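Local coordinates for protein dihydrodipicolinate synthase (Bacillus anthracis, PDB 1XKY) that probably catalyses the condensation of pyruvate with aspartate semialdehyde in the diaminopimelate route to lysine, at residues A[10-15]-A[209-214]; A[110-115]-A[142-147]; A[135-140]-A[165-170]. All blocks are in the same frame, centred on the assembly; numbering follows the deposited sequence.

All three contacts belong to one eight-stranded parallel TIM barrel. Contact 1 joins the lead-in to strand 16-19 with the start of strand 212-215, where the barrel closes; contact 2 pairs strands 110-114 and 141-145; contact 3 ties the loop ahead of strand 141-145 to the start of strand 168-173. Contact centres are about 14 Å (1 and 2), 12 Å (2 and 3) and 16 Å (1 and 3) apart. Phe13 CD2 reaches Met142 CE at 3.4 Å, and Leu143 N makes a probable hydrogen bond to Ala170 O, 2.9 Å. Contact 3 holds a potassium ion, whereas contact 2 carries Tyr144, probably part of the active site with Lys172.

Contact 1. Residues A[10-15]-A[209-214]; sequences MIDFGT and GAKGIV
Thr15 and Ile213 make the tight end of this contact, Asp12 and Lys211 the solvent end. Ile213 N donates to Thr15 O at 3.0 Å with a nearly straight N-H...O angle of 161°. The same carbonyl oxygen is approached at 3.4 Å by Gly212 CA, a CA-H...O contact, and at 3.3 Å by the CG2 branch of Ile213. Gly212, having no side chain, lets Thr15 O lie against its CA. Thr15 also lays its CG2 methyl against Lys211 O at 3.6 Å. The backbone bond stands at the seam of the TIM barrel, where the chain entering the first strand, 16-19, meets the last, 212-215; the hydroxyl of Tyr195, on strand 193-196, hydrogen-bonds Gly14 O. Outward, Lys211 is stretched from CB to NZ, CG anti to the backbone N (chi1 -169°), and reaches across to Asp12 to form a salt bridge from NZ to Asp12 OD1, 3.0 Å. OD1 is gripped from opposite faces of the carboxylate: Lys211 NZ comes from one, and Gly14 N from the other at 2.9 Å, closing an Asx turn. Two waters flank the pair. One molecule accepts from both Lys211 NZ, at 2.7 Å, and Phe13 N, while another bridges NZ and Asp12 OD2 through weak bonds.

Contact 2. Residues A[110-115]-A[142-147]; sequences AVMLVA and MLYNVP
Tyr144, with Met112 and Val114 beside it, probably belongs to the active site inside the TIM barrel: together with Lys172, Thr55 and Tyr118 of a second subunit, it is consistent with the tyrosine, Schiff-base lysine, threonine and partner-subunit tyrosine of related dihydrodipicolinate synthases. Met112 and Val114 lie beside Met142 and Tyr144 on one face of two adjacent parallel strands, 110-114 and 141-145, which helix 123-135 connects in a beta-alpha-beta unit. The backbones zip together by four hydrogen bonds. Three are nearly straight, among them Met142 N to Val111 O at 2.9 Å and Ala115 N to Tyr144 O at 3.0 Å; the fourth, Tyr144 N to Leu113 O, is bent to 135°, with the donor well above the carbonyl plane. Met112 bends at chi2 and chi3 and crosses Met142, its CE methyl touching Met142 SD at 3.5 Å. Met112 SD also rests 3.8 Å from Tyr144 CB and approaches the ring obliquely, 5.2 Å from its centroid, a Met-aromatic contact. Val114 CG2, anti to the backbone N, meets Tyr144 CD2 at 3.7 Å. Val146 CG1 sits over the centre of one ring face, 4.0 Å above its plane, and presses Val114 CG2 at 3.4 Å, tighter than ordinary van der Waals contact. Leu113 and Leu143 turn the other way, toward Phe130 of the helix. Sulfur and methyl groups thus restrict how the ring can turn, holding it next to the probable Schiff-base lysine with the hydroxyl as its polar end.

Contact 3. Residues A[135-140]-A[165-170]; sequences ESTPLP and IENIVA. With K (potassium ion), chain F.
Asn167 CG stands between its backbone N and carbonyl carbon (chi1 63°), and the amide is turned with ND2 toward the 135-140 loop. There ND2 donates to Leu139 O at 3.0 Å, the N-H...O angle 150° and the acceptor 20° out of the amide plane. ND2 is shared between Leu139 O and Ala134 O, at the end of helix 123-135; Thr137 O is also close, but at a poor angle. The loop is shaped by an ST turn in which Leu139 N donates to Thr137 OG1 at 3.2 Å, an oxygen also bonded to Thr104. In the TIM barrel, this junction joins the helix-to-strand turn before strand 141-145 to the entry of strand 168-173. Pro140 CA directs a CA-H...O contact to Asn167 O, 3.3 Å away, and Pro140 CB packs on Val169 CG2 at 3.9 Å. The same segment, in a type I turn from Ile165 to Ile168, wraps a potassium ion, bound by Ile165 O at 2.8 Å, Ile168 O at 2.7 Å and, more distantly, Glu166 O at 3.2 Å. Ser163 O and two waters complete its shell; Ile165 O accepts from Ile168 N as well.

Contact 1. Residues A[10-15]-A[209-214]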
loop_
_atom_site.group_PDB
_atom_site.type_symbol
_atom_site.label_atom_id
_atom_site.label_comp_id
_atom_site.label_asym_id
_atom_site.label_seq_id
_atom_site.Cartn_x
_atom_site.Cartn_y
_atom_site.Cartn_z
ATOM N N MET A 10 20.154 33.057 11.691
ATOM C CA MET A 10 19.336 31.849 11.391
ATOM C C MET A 10 18.637 31.339 12.661
ATOM O O MET A 10 19.279 31.120 13.700
ATOM C CB MET A 10 20.219 30.758 10.773
ATOM C CG MET A 10 19.528 29.412 10.515
ATOM S SD MET A 10 17.917 29.500 9.680
ATOM C CE MET A 10 18.381 30.210 8.087
ATOM N N ILE A 11 17.322 31.159 12.571
ATOM C CA ILE A 11 16.531 30.661 13.697
ATOM C C ILE A 11 16.929 29.213 14.048
ATOM O O ILE A 11 17.142 28.387 13.164
ATOM C CB ILE A 11 15.009 30.791 13.412
ATOM C CG1 ILE A 11 14.202 30.629 14.708
ATOM C CG2 ILE A 11 14.557 29.805 12.321
ATOM C CD1 ILE A 11 12.759 31.107 14.605
ATOM N N ASP A 12 17.066 28.933 15.338
ATOM C CA ASP A 12 17.510 27.619 15.812
ATOM C C ASP A 12 16.400 26.993 16.655
ATOM O O ASP A 12 16.166 27.404 17.787
ATOM C CB ASP A 12 18.793 27.767 16.635
ATOM C CG ASP A 12 19.340 26.432 17.152
ATOM O OD1 ASP A 12 18.826 25.353 16.790
ATOM O OD2 ASP A 12 20.320 26.470 17.928
ATOM N N PHE A 13 15.736 25.983 16.103
ATOM C CA PHE A 13 14.650 25.305 16.812
ATOM C C PHE A 13 15.153 24.249 17.798
ATOM O O PHE A 13 14.355 23.677 18.527
ATOM C CB PHE A 13 13.674 24.662 15.825
ATOM C CG PHE A 13 13.082 25.627 14.851
ATOM C CD1 PHE A 13 12.404 26.755 15.299
ATOM C CD2 PHE A 13 13.184 25.412 13.488
ATOM C CE1 PHE A 13 11.847 27.651 14.403
ATOM C CE2 PHE A 13 12.627 26.310 12.585
ATOM C CZ PHE A 13 11.957 27.423 13.041
ATOM N N GLY A 14 16.459 23.996 17.808
ATOM C CA GLY A 14 17.050 22.981 18.683
ATOM C C GLY A 14 16.777 21.553 18.237
ATOM O O GLY A 14 16.445 21.303 17.067
ATOM N N THR A 15 16.911 20.612 19.171
ATOM C CA THR A 15 16.797 19.182 18.864
ATOM C C THR A 15 15.419 18.592 19.153
ATOM O O THR A 15 15.067 17.566 18.583
ATOM C CB THR A 15 17.842 18.354 19.649
ATOM O OG1 THR A 15 17.837 18.763 21.026
ATOM C CG2 THR A 15 19.227 18.547 19.068
ATOM N N GLY A 209 21.803 12.605 9.545
ATOM C CA GLY A 209 22.053 14.047 9.518
ATOM C C GLY A 209 20.873 14.962 9.816
ATOM O O GLY A 209 20.978 16.176 9.643
ATOM N N ALA A 210 19.757 14.397 10.273
ATOM C CA ALA A 210 18.632 15.208 10.723
ATOM C C ALA A 210 19.046 16.020 11.959
ATOM O O ALA A 210 19.859 15.570 12.783
ATOM C CB ALA A 210 17.431 14.337 11.029
ATOM N N LYS A 211 18.500 17.220 12.086
ATOM C CA LYS A 211 18.863 18.082 13.211
ATOM C C LYS A 211 18.205 17.613 14.503
ATOM O O LYS A 211 18.749 17.808 15.599
ATOM C CB LYS A 211 18.499 19.539 12.926
ATOM C CG LYS A 211 19.109 20.523 13.953
ATOM C CD LYS A 211 19.057 21.946 13.451
ATOM C CE LYS A 211 19.574 22.924 14.491
ATOM N NZ LYS A 211 19.430 24.331 14.004
ATOM N N GLY A 212 17.035 17.002 14.375
ATOM C CA GLY A 212 16.257 16.609 15.533
ATOM C C GLY A 212 14.874 16.085 15.206
ATOM O O GLY A 212 14.654 15.469 14.158
ATOM N N ILE A 213 13.954 16.310 16.137
ATOM C CA ILE A 213 12.612 15.741 16.110
ATOM C C ILE A 213 11.607 16.830 16.427
ATOM O O ILE A 213 11.829 17.640 17.309
ATOM C CB ILE A 213 12.460 14.578 17.140
ATOM C CG1 ILE A 213 11.003 14.097 17.223
ATOM C CG2 ILE A 213 12.936 15.018 18.515
ATOM C CD1 ILE A 213 10.508 13.289 16.066
ATOM N N VAL A 214 10.511 16.836 15.688
ATOM C CA VAL A 214 9.288 17.474 16.122
ATOM C C VAL A 214 8.332 16.452 16.751
ATOM O O VAL A 214 7.819 15.589 16.074
ATOM C CB VAL A 214 8.629 18.258 14.975
ATOM C CG1 VAL A 214 7.382 18.998 15.438
ATOM C CG2 VAL A 214 9.632 19.190 14.326
HETATM O O HOH W 1 22.017 25.054 15.925
HETATM O O HOH W 2 16.751 24.637 13.685
#

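Contact 2. Residues A[110-115]-A[142-147]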
loop_
_atom_site.group_PDB
_atom_site.type_symbol
_atom_site.label_atom_id
_atom_site.label_comp_id
_atom_site.label_asym_id
_atom_site.label_seq_id
_atom_site.Cartn_x
_atom_site.Cartn_y
_atom_site.Cartn_z
ATOM N N ALA A 110 8.025 31.846 13.841
ATOM C CA ALA A 110 8.034 31.107 12.597
ATOM C C ALA A 110 6.656 30.531 12.360
ATOM O O ALA A 110 5.796 30.546 13.258
ATOM C CB ALA A 110 9.058 29.978 12.665
ATOM N N VAL A 111 6.442 29.998 11.158
ATOM C CA VAL A 111 5.202 29.302 10.860
ATOM C C VAL A 111 5.477 27.914 10.279
ATOM O O VAL A 111 6.501 27.698 9.626
ATOM C CB VAL A 111 4.269 30.128 9.930
ATOM C CG1 VAL A 111 3.843 31.414 10.609
ATOM C CG2 VAL A 111 4.932 30.412 8.586
ATOM N N MET A 112 4.559 26.986 10.559
ATOM C CA MET A 112 4.579 25.636 10.007
ATOM C C MET A 112 3.527 25.560 8.909
ATOM O O MET A 112 2.366 25.918 9.137
ATOM C CB MET A 112 4.257 24.608 11.101
ATOM C CG MET A 112 4.288 23.145 10.656
ATOM S SD MET A 112 5.947 22.445 10.671
ATOM C CE MET A 112 6.102 21.935 12.377
ATOM N N LEU A 113 3.936 25.077 7.733
ATOM C CA LEU A 113 3.048 24.936 6.576
ATOM C C LEU A 113 2.972 23.472 6.122
ATOM O O LEU A 113 3.935 22.924 5.579
ATOM C CB LEU A 113 3.557 25.818 5.424
ATOM C CG LEU A 113 3.749 27.316 5.718
ATOM C CD1 LEU A 113 4.220 28.039 4.464
ATOM C CD2 LEU A 113 2.473 27.964 6.236
ATOM N N VAL A 114 1.815 22.854 6.346
ATOM C CA VAL A 114 1.580 21.465 5.984
ATOM C C VAL A 114 1.287 21.299 4.484
ATOM O O VAL A 114 0.713 22.181 3.857
ATOM C CB VAL A 114 0.417 20.867 6.851
ATOM C CG1 VAL A 114 -0.948 21.401 6.401
ATOM C CG2 VAL A 114 0.458 19.349 6.844
ATOM N N ALA A 115 1.710 20.172 3.912
ATOM C CA ALA A 115 1.237 19.770 2.586
ATOM C C ALA A 115 -0.297 19.778 2.587
ATOM O O ALA A 115 -0.914 19.128 3.436
ATOM C CB ALA A 115 1.761 18.372 2.236
ATOM N N MET A 142 8.818 26.556 8.207
ATOM C CA MET A 142 9.092 25.128 8.263
ATOM C C MET A 142 7.984 24.418 7.488
ATOM O O MET A 142 6.795 24.599 7.764
ATOM C CB MET A 142 9.138 24.625 9.712
ATOM C CG MET A 142 9.411 23.118 9.861
ATOM S SD MET A 142 9.485 22.513 11.577
ATOM C CE MET A 142 11.090 23.096 12.084
ATOM N N LEU A 143 8.391 23.622 6.502
ATOM C CA LEU A 143 7.475 22.777 5.760
ATOM C C LEU A 143 7.133 21.534 6.581
ATOM O O LEU A 143 7.915 21.097 7.424
ATOM C CB LEU A 143 8.110 22.356 4.437
ATOM C CG LEU A 143 8.584 23.440 3.476
ATOM C CD1 LEU A 143 9.277 22.783 2.296
ATOM C CD2 LEU A 143 7.438 24.310 3.004
ATOM N N TYR A 144 5.966 20.958 6.320
ATOM C CA TYR A 144 5.532 19.760 7.019
ATOM C C TYR A 144 5.053 18.732 6.001
ATOM O O TYR A 144 3.992 18.892 5.386
ATOM C CB TYR A 144 4.448 20.127 8.039
ATOM C CG TYR A 144 3.902 19.005 8.905
ATOM C CD1 TYR A 144 4.522 17.755 8.983
ATOM C CD2 TYR A 144 2.775 19.226 9.698
ATOM C CE1 TYR A 144 4.013 16.752 9.799
ATOM C CE2 TYR A 144 2.260 18.230 10.513
ATOM C CZ TYR A 144 2.881 16.998 10.560
ATOM O OH TYR A 144 2.366 16.017 11.378
ATOM N N ASN A 145 5.869 17.693 5.818
ATOM C CA ASN A 145 5.536 16.556 4.961
ATOM C C ASN A 145 4.864 15.474 5.809
ATOM O O ASN A 145 5.452 14.971 6.775
ATOM C CB ASN A 145 6.809 16.002 4.311
ATOM C CG ASN A 145 6.536 14.855 3.361
ATOM O OD1 ASN A 145 5.704 14.956 2.460
ATOM N ND2 ASN A 145 7.243 13.753 3.559
ATOM N N VAL A 146 3.624 15.147 5.459
ATOM C CA VAL A 146 2.830 14.206 6.243
ATOM C C VAL A 146 1.858 13.422 5.349
ATOM O O VAL A 146 0.633 13.617 5.410
ATOM C CB VAL A 146 2.137 14.922 7.428
ATOM C CG1 VAL A 146 1.149 16.000 6.950
ATOM C CG2 VAL A 146 1.474 13.918 8.365
ATOM N N PRO A 147 2.412 12.539 4.493
ATOM C CA PRO A 147 1.591 11.758 3.566
ATOM C C PRO A 147 0.576 10.874 4.280
ATOM O O PRO A 147 -0.472 10.567 3.719
ATOM C CB PRO A 147 2.630 10.911 2.804
ATOM C CG PRO A 147 3.814 10.879 3.695
ATOM C CD PRO A 147 3.844 12.215 4.332
#

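Contact 3. Residues A[135-140]-A[165-170]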
loop_
_atom_site.group_PDB
_atom_site.type_symbol
_atom_site.label_atom_id
_atom_site.label_comp_id
_atom_site.label_asym_id
_atom_site.label_seq_id
_atom_site.Cartn_x
_atom_site.Cartn_y
_atom_site.Cartn_z
ATOM N N GLU A 135 6.356 34.104 0.759
ATOM C CA GLU A 135 6.485 35.482 0.252
ATOM C C GLU A 135 5.687 36.511 1.046
ATOM O O GLU A 135 6.013 37.694 1.045
ATOM C CB GLU A 135 6.030 35.557 -1.206
ATOM C CG GLU A 135 7.102 35.177 -2.186
ATOM C CD GLU A 135 6.627 35.125 -3.625
ATOM O OE1 GLU A 135 5.402 35.238 -3.874
ATOM O OE2 GLU A 135 7.496 34.957 -4.512
ATOM N N SER A 136 4.626 36.052 1.697
ATOM C CA SER A 136 3.702 36.919 2.396
ATOM C C SER A 136 4.182 37.282 3.802
ATOM O O SER A 136 3.579 38.121 4.456
ATOM C CB SER A 136 2.326 36.241 2.462
ATOM O OG SER A 136 2.268 35.299 3.513
ATOM N N THR A 137 5.253 36.643 4.272
ATOM C CA THR A 137 5.737 36.869 5.636
ATOM C C THR A 137 7.255 36.995 5.687
ATOM O O THR A 137 7.960 36.316 4.944
ATOM C CB THR A 137 5.282 35.734 6.610
ATOM O OG1 THR A 137 5.592 36.101 7.958
ATOM C CG2 THR A 137 5.950 34.402 6.288
ATOM N N PRO A 138 7.767 37.864 6.574
ATOM C CA PRO A 138 9.208 37.919 6.799
ATOM C C PRO A 138 9.710 36.784 7.694
ATOM O O PRO A 138 10.918 36.565 7.807
ATOM C CB PRO A 138 9.385 39.266 7.499
ATOM C CG PRO A 138 8.120 39.441 8.249
ATOM C CD PRO A 138 7.051 38.861 7.394
ATOM N N LEU A 139 8.782 36.061 8.310
ATOM C CA LEU A 139 9.128 35.006 9.258
ATOM C C LEU A 139 9.696 33.766 8.586
ATOM O O LEU A 139 9.350 33.459 7.444
ATOM C CB LEU A 139 7.897 34.603 10.073
ATOM C CG LEU A 139 7.386 35.611 11.105
ATOM C CD1 LEU A 139 6.265 34.973 11.901
ATOM C CD2 LEU A 139 8.498 36.072 12.020
ATOM N N PRO A 140 10.579 33.046 9.304
ATOM C CA PRO A 140 11.023 31.735 8.867
ATOM C C PRO A 140 9.862 30.744 8.710
ATOM O O PRO A 140 8.858 30.811 9.453
ATOM C CB PRO A 140 11.962 31.282 9.992
ATOM C CG PRO A 140 12.364 32.515 10.683
ATOM C CD PRO A 140 11.222 33.448 10.568
ATOM N N ILE A 165 14.300 29.292 -1.358
ATOM C CA ILE A 165 13.610 30.514 -0.982
ATOM C C ILE A 165 14.119 30.921 0.392
ATOM O O ILE A 165 14.176 30.092 1.308
ATOM C CB ILE A 165 12.097 30.328 -0.997
ATOM C CG1 ILE A 165 11.647 30.027 -2.439
ATOM C CG2 ILE A 165 11.398 31.565 -0.434
ATOM C CD1 ILE A 165 10.263 29.492 -2.552
ATOM N N GLU A 166 14.499 32.193 0.516
ATOM C CA GLU A 166 15.262 32.699 1.657
ATOM C C GLU A 166 14.692 32.277 3.016
ATOM O O GLU A 166 15.425 31.754 3.853
ATOM C CB GLU A 166 15.379 34.226 1.577
ATOM C CG GLU A 166 16.110 34.851 2.743
ATOM C CD GLU A 166 16.356 36.339 2.559
ATOM O OE1 GLU A 166 17.434 36.803 2.989
ATOM O OE2 GLU A 166 15.482 37.042 1.992
ATOM N N ASN A 167 13.397 32.481 3.231
ATOM C CA ASN A 167 12.807 32.230 4.559
ATOM C C ASN A 167 12.219 30.823 4.781
ATOM O O ASN A 167 11.612 30.573 5.820
ATOM C CB ASN A 167 11.776 33.314 4.910
ATOM C CG ASN A 167 10.593 33.332 3.971
ATOM O OD1 ASN A 167 10.718 32.998 2.793
ATOM N ND2 ASN A 167 9.435 33.733 4.487
ATOM N N ILE A 168 12.390 29.913 3.823
ATOM C CA ILE A 168 12.019 28.504 4.030
ATOM C C ILE A 168 13.273 27.768 4.512
ATOM O O ILE A 168 14.185 27.476 3.723
ATOM C CB ILE A 168 11.411 27.841 2.766
ATOM C CG1 ILE A 168 10.211 28.659 2.270
ATOM C CG2 ILE A 168 10.989 26.400 3.093
ATOM C CD1 ILE A 168 9.480 28.092 1.064
ATOM N N VAL A 169 13.310 27.493 5.815
ATOM C CA VAL A 169 14.547 27.134 6.515
ATOM C C VAL A 169 14.613 25.703 7.056
ATOM O O VAL A 169 15.686 25.246 7.475
ATOM C CB VAL A 169 14.837 28.134 7.675
ATOM C CG1 VAL A 169 14.934 29.553 7.150
ATOM C CG2 VAL A 169 13.777 28.050 8.802
ATOM N N ALA A 170 13.488 24.994 7.048
ATOM C CA ALA A 170 13.436 23.657 7.637
ATOM C C ALA A 170 12.232 22.863 7.147
ATOM O O ALA A 170 11.310 23.424 6.552
ATOM C CB ALA A 170 13.417 23.749 9.162
HETATM K K K F . 16.266 28.895 2.697
HETATM O O HOH W 3 17.782 27.576 4.825
HETATM O O HOH W 4 18.160 30.307 1.541
#